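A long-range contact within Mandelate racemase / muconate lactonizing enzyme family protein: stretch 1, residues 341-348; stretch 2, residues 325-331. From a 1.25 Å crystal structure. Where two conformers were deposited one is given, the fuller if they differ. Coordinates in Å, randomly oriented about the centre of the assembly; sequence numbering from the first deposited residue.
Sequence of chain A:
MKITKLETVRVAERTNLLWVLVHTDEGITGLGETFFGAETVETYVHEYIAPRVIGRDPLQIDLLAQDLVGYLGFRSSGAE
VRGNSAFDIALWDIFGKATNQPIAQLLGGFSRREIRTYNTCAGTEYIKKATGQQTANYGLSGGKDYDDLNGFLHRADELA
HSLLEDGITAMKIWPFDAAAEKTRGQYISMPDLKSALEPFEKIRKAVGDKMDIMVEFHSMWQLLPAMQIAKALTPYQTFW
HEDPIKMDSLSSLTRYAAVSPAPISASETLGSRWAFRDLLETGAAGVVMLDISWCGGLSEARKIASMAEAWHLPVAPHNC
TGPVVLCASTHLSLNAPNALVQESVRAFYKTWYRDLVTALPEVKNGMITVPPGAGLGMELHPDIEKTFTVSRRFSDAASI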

ATOM      1  N   VAL A 341      17.088  26.669 -11.907  0.52  9.45           N
ATOM      2  CA  VAL A 341      18.383  27.180 -12.332  0.52 11.07           C
ATOM      3  C   VAL A 341      18.648  26.672 -13.734  0.52 10.24           C
ATOM      4  O   VAL A 341      18.083  25.654 -14.147  0.52  9.89           O
ATOM      5  CB  VAL A 341      19.537  26.672 -11.438  0.52 12.71           C
ATOM      6  CG1 VAL A 341      19.617  27.455 -10.139  0.52 13.23           C
ATOM      7  CG2 VAL A 341      19.400  25.171 -11.170  0.52 11.86           C
ATOM      8  N   GLN A 342      19.503  27.384 -14.464  1.00 11.60           N
ATOM      9  CA  GLN A 342      19.979  26.921 -15.767  1.00 10.96           C
ATOM     10  C   GLN A 342      21.488  26.767 -15.741  1.00 11.72           C
ATOM     11  O   GLN A 342      22.213  27.764 -15.762  1.00 13.35           O
ATOM     12  CB  GLN A 342      19.581  27.879 -16.894  1.00 10.92           C
ATOM     13  CG  GLN A 342      20.143  27.444 -18.249  1.00 11.41           C
ATOM     14  CD  GLN A 342      19.705  26.035 -18.603  1.00 10.83           C
ATOM     15  OE1 GLN A 342      18.509  25.754 -18.699  1.00 10.29           O
ATOM     16  NE2 GLN A 342      20.675  25.128 -18.772  1.00 11.22           N
ATOM     17  N   GLU A 343      21.953  25.521 -15.678  1.00 11.86           N
ATOM     18  CA  GLU A 343      23.370  25.186 -15.740  1.00 12.64           C
ATOM     19  C   GLU A 343      24.057  25.813 -16.950  1.00 13.06           C
ATOM     20  O   GLU A 343      23.469  25.867 -18.036  1.00 12.71           O
ATOM     21  CB  GLU A 343      23.516  23.669 -15.847  1.00 13.19           C
ATOM     22  CG  GLU A 343      24.945  23.198 -15.751  1.00 13.76           C
ATOM     23  CD  GLU A 343      25.089  21.708 -15.914  1.00 15.49           C
ATOM     24  OE1 GLU A 343      24.319  21.099 -16.687  1.00 16.06           O
ATOM     25  OE2 GLU A 343      25.980  21.137 -15.260  1.00 16.91           O
ATOM     26  N   SER A 344      25.293  26.266 -16.776  1.00 13.85           N
ATOM     27  CA  SER A 344      26.049  26.731 -17.927  1.00 14.33           C
ATOM     28  C   SER A 344      27.535  26.509 -17.732  1.00 19.22           C
ATOM     29  O   SER A 344      27.985  26.194 -16.634  1.00 18.42           O
ATOM     30  CB  SER A 344      25.753  28.205 -18.223  1.00 17.36           C
ATOM     31  OG  SER A 344      26.251  29.052 -17.202  1.00 17.42           O
ATOM     32  N   VAL A 345      28.279  26.671 -18.822  1.00 22.27           N
ATOM     33  CA  VAL A 345      29.726  26.522 -18.849  1.00 24.93           C
ATOM     34  C   VAL A 345      30.386  27.783 -18.308  1.00 25.46           C
ATOM     35  O   VAL A 345      30.004  28.897 -18.675  1.00 28.56           O
ATOM     36  CB  VAL A 345      30.212  26.304 -20.299  1.00 34.04           C
ATOM     37  CG1 VAL A 345      31.735  26.357 -20.385  1.00 39.23           C
ATOM     38  CG2 VAL A 345      29.669  24.993 -20.870  1.00 30.29           C
ATOM     39  N   ARG A 346      31.364  27.621 -17.428  1.00 26.50           N
ATOM     40  CA  ARG A 346      32.121  28.774 -16.965  1.00 33.09           C
ATOM     41  C   ARG A 346      32.841  29.431 -18.143  1.00 23.59           C
ATOM     42  O   ARG A 346      33.570  28.769 -18.880  1.00 30.55           O
ATOM     43  CB  ARG A 346      33.101  28.372 -15.863  1.00 43.61           C
ATOM     44  CG  ARG A 346      33.813  27.059 -16.105  1.00 46.75           C
ATOM     45  CD  ARG A 346      34.575  26.614 -14.866  1.00 49.30           C
ATOM     46  NE  ARG A 346      35.488  25.516 -15.164  1.00 53.70           N
ATOM     47  CZ  ARG A 346      36.752  25.680 -15.544  1.00 55.24           C
ATOM     48  NH1 ARG A 346      37.512  24.623 -15.800  1.00 56.17           N
ATOM     49  NH2 ARG A 346      37.258  26.900 -15.670  1.00 54.55           N
ATOM     50  N   ALA A 347      32.592  30.726 -18.327  1.00 38.53           N
ATOM     51  CA  ALA A 347      33.187  31.509 -19.412  1.00 40.25           C
ATOM     52  C   ALA A 347      33.013  30.878 -20.797  1.00 40.25           C
ATOM     53  O   ALA A 347      33.965  30.810 -21.575  1.00 42.97           O
ATOM     54  CB  ALA A 347      34.665  31.783 -19.125  1.00 39.83           C
ATOM     55  N   PHE A 348      31.801  30.423 -21.105  1.00 36.00           N
ATOM     56  CA  PHE A 348      31.556  29.773 -22.396  1.00 42.39           C
ATOM     57  C   PHE A 348      31.692  30.716 -23.588  1.00 40.36           C
ATOM     58  O   PHE A 348      32.103  30.298 -24.671  1.00 45.94           O
ATOM     59  CB  PHE A 348      30.205  29.044 -22.429  1.00 38.83           C
ATOM     60  CG  PHE A 348      29.007  29.936 -22.251  1.00 37.22           C
ATOM     61  CD1 PHE A 348      28.498  30.660 -23.319  1.00 34.91           C
ATOM     62  CD2 PHE A 348      28.357  30.005 -21.028  1.00 35.04           C
ATOM     63  CE1 PHE A 348      27.389  31.463 -23.161  1.00 32.44           C
ATOM     64  CE2 PHE A 348      27.244  30.804 -20.861  1.00 31.64           C
ATOM     65  CZ  PHE A 348      26.759  31.537 -21.929  1.00 36.82           C
TER
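Stretch 2 325-331: VLCASTH

Stretch 2, residues 325-331, is a run of α-helix that begins earlier in the chain and continues beyond it; its backbone angles stay close to -60°/-45° throughout. Stretch 1 is extended over its first residues and then turns as a loop, and it meets one side of the helix. The two run in opposite senses where they touch: the CA of Gln 342 lies 6.5 Å from the CA of Thr 330, while two residues further along, the CA of Ser 344 lies 7.0 Å from the CA of Leu 326. Two residues of extended chain thus span about one helical turn. No hydrogen bond joins the stretches, so the contact, 253 Å² of surface with both sides summed, rests on packing.

Val 341 is out of reach of the helix, and the contact opens with Gln 342, whose CA-to-CB bond points toward it. Its side chain, t at chi1 and p at chi2, brings Gln 342 CG to 3.6 Å from Thr 330 OG1 and Gln 342 OE1 to 3.4 Å from Ser 329 CB. Glutamine suits this place because it offers methylene groups for packing and a polar end that can be satisfied in a buried setting. Gln 342 NE2 donates to Glu 343 O at 3.0 Å with a nearly straight N-H...O angle of 166°, holding the amide against the backbone of the following residue. The approach of Gln 342 OE1 to Ser 329 O, 3.2 Å, is not a hydrogen bond, since both atoms are acceptors; OE1 finds its partner just outside the stretches.

The helix presents small polar side chains here that have already spent their hydroxyls on their own backbone. Ser 329 OG donates to Val 325 O at 2.7 Å, and Thr 330 OG1 donates to Leu 326 O at 2.8 Å. Both side chains are in the m rotamer, which lets the hydroxyl reach the carbonyl one turn back, so these residues can be buried without needing a partner from stretch 1.

At Glu 343 the CA-to-CB bond points sideways, and it is the residue's backbone that comes nearest, with Glu 343 O 3.4 Å from Leu 326 CD1. The same methyl, Leu 326 CD1, lies 3.9 Å from Ser 344 CB, while Ser 344 OG is further off. Val 345 lies at the margin, and Arg 346 and Ala 347, both exposed, are out of reach. Ala 347 has positive phi and psi, 52°/46°, within a turn spanned by a weak backbone bond from Phe 348 N to Val 345 O, 3.4 Å.

After this turn the CA-to-CB bond of Phe 348 points toward the helix. Leu 326 CD2 sits over one face of the Phe 348 ring, 3.8 Å from the centroid and only 9° off the ring normal, a CH-pi contact; Leu 326 CD2 is 3.9 Å from Phe 348 CE2. Leucine fits because its branched end separates two methyls: CD1 meets Glu 343 and Ser 344, while CD2 meets the aromatic face.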

ATOM      1  N   VAL A 325      22.004  23.356 -27.323  1.00  8.60           N
ATOM      2  CA  VAL A 325      21.316  22.823 -26.150  1.00  8.72           C
ATOM      3  C   VAL A 325      21.309  23.840 -25.013  1.00  8.81           C
ATOM      4  O   VAL A 325      20.283  24.022 -24.366  1.00  9.02           O
ATOM      5  CB  VAL A 325      21.874  21.449 -25.703  1.00  8.05           C
ATOM      6  CG1 VAL A 325      21.365  21.055 -24.312  1.00 10.01           C
ATOM      7  CG2 VAL A 325      21.474  20.400 -26.709  1.00 10.11           C
ATOM      8  N   LEU A 326      22.423  24.521 -24.771  1.00  8.88           N
ATOM      9  CA  LEU A 326      22.416  25.564 -23.753  1.00  9.09           C
ATOM     10  C   LEU A 326      21.364  26.628 -24.072  1.00  8.92           C
ATOM     11  O   LEU A 326      20.583  27.038 -23.203  1.00  9.25           O
ATOM     12  CB  LEU A 326      23.801  26.192 -23.602  1.00  9.85           C
ATOM     13  CG  LEU A 326      23.858  27.407 -22.669  1.00 10.70           C
ATOM     14  CD1 LEU A 326      23.493  27.042 -21.230  1.00 11.96           C
ATOM     15  CD2 LEU A 326      25.228  28.067 -22.711  1.00 13.41           C
ATOM     16  N   CYS A 327      21.321  27.063 -25.325  1.00  9.00           N
ATOM     17  CA  CYS A 327      20.398  28.111 -25.709  1.00  9.39           C
ATOM     18  C   CYS A 327      18.932  27.674 -25.605  1.00  8.65           C
ATOM     19  O   CYS A 327      18.106  28.356 -24.993  1.00  8.51           O
ATOM     20  CB  CYS A 327      20.719  28.599 -27.119  1.00  8.75           C
ATOM     21  SG  CYS A 327      19.622  29.895 -27.650  1.00 11.60           S
ATOM     22  N   ALA A 328      18.591  26.548 -26.219  1.00  8.59           N
ATOM     23  CA  ALA A 328      17.215  26.063 -26.172  1.00  8.94           C
ATOM     24  C   ALA A 328      16.776  25.762 -24.732  1.00  8.42           C
ATOM     25  O   ALA A 328      15.615  25.977 -24.360  1.00  9.00           O
ATOM     26  CB  ALA A 328      17.054  24.857 -27.072  1.00 10.59           C
ATOM     27  N   SER A 329      17.708  25.278 -23.914  1.00  8.03           N
ATOM     28  CA  SER A 329      17.392  25.035 -22.510  1.00  9.36           C
ATOM     29  C   SER A 329      17.095  26.340 -21.787  1.00  8.04           C
ATOM     30  O   SER A 329      16.231  26.393 -20.901  1.00  8.45           O
ATOM     31  CB  SER A 329      18.537  24.314 -21.809  1.00  9.74           C
ATOM     32  OG  SER A 329      18.744  23.032 -22.383  1.00  9.75           O
ATOM     33  N   THR A 330      17.838  27.389 -22.131  1.00  8.53           N
ATOM     34  CA  THR A 330      17.591  28.691 -21.535  1.00  8.44           C
ATOM     35  C   THR A 330      16.203  29.213 -21.915  1.00  7.93           C
ATOM     36  O   THR A 330      15.498  29.750 -21.066  1.00  7.95           O
ATOM     37  CB  THR A 330      18.715  29.686 -21.871  1.00  9.29           C
ATOM     38  OG1 THR A 330      19.970  29.145 -21.433  1.00  9.76           O
ATOM     39  CG2 THR A 330      18.494  31.008 -21.160  1.00 10.00           C
ATOM     40  N   HIS A 331      15.786  29.024 -23.171  1.00  7.83           N
ATOM     41  CA  HIS A 331      14.408  29.376 -23.552  1.00  8.47           C
ATOM     42  C   HIS A 331      13.393  28.648 -22.664  1.00  7.59           C
ATOM     43  O   HIS A 331      12.443  29.244 -22.155  1.00  8.02           O
ATOM     44  CB  HIS A 331      14.112  29.038 -25.019  1.00  8.48           C
ATOM     45  CG  HIS A 331      14.702  29.998 -26.002  1.00  8.07           C
ATOM     46  ND1 HIS A 331      14.061  31.153 -26.395  1.00  9.09           N
ATOM     47  CD2 HIS A 331      15.878  29.969 -26.673  1.00  7.89           C
ATOM     48  CE1 HIS A 331      14.819  31.796 -27.265  1.00  8.93           C
ATOM     49  NE2 HIS A 331      15.927  31.097 -27.453  1.00  8.59           N
TER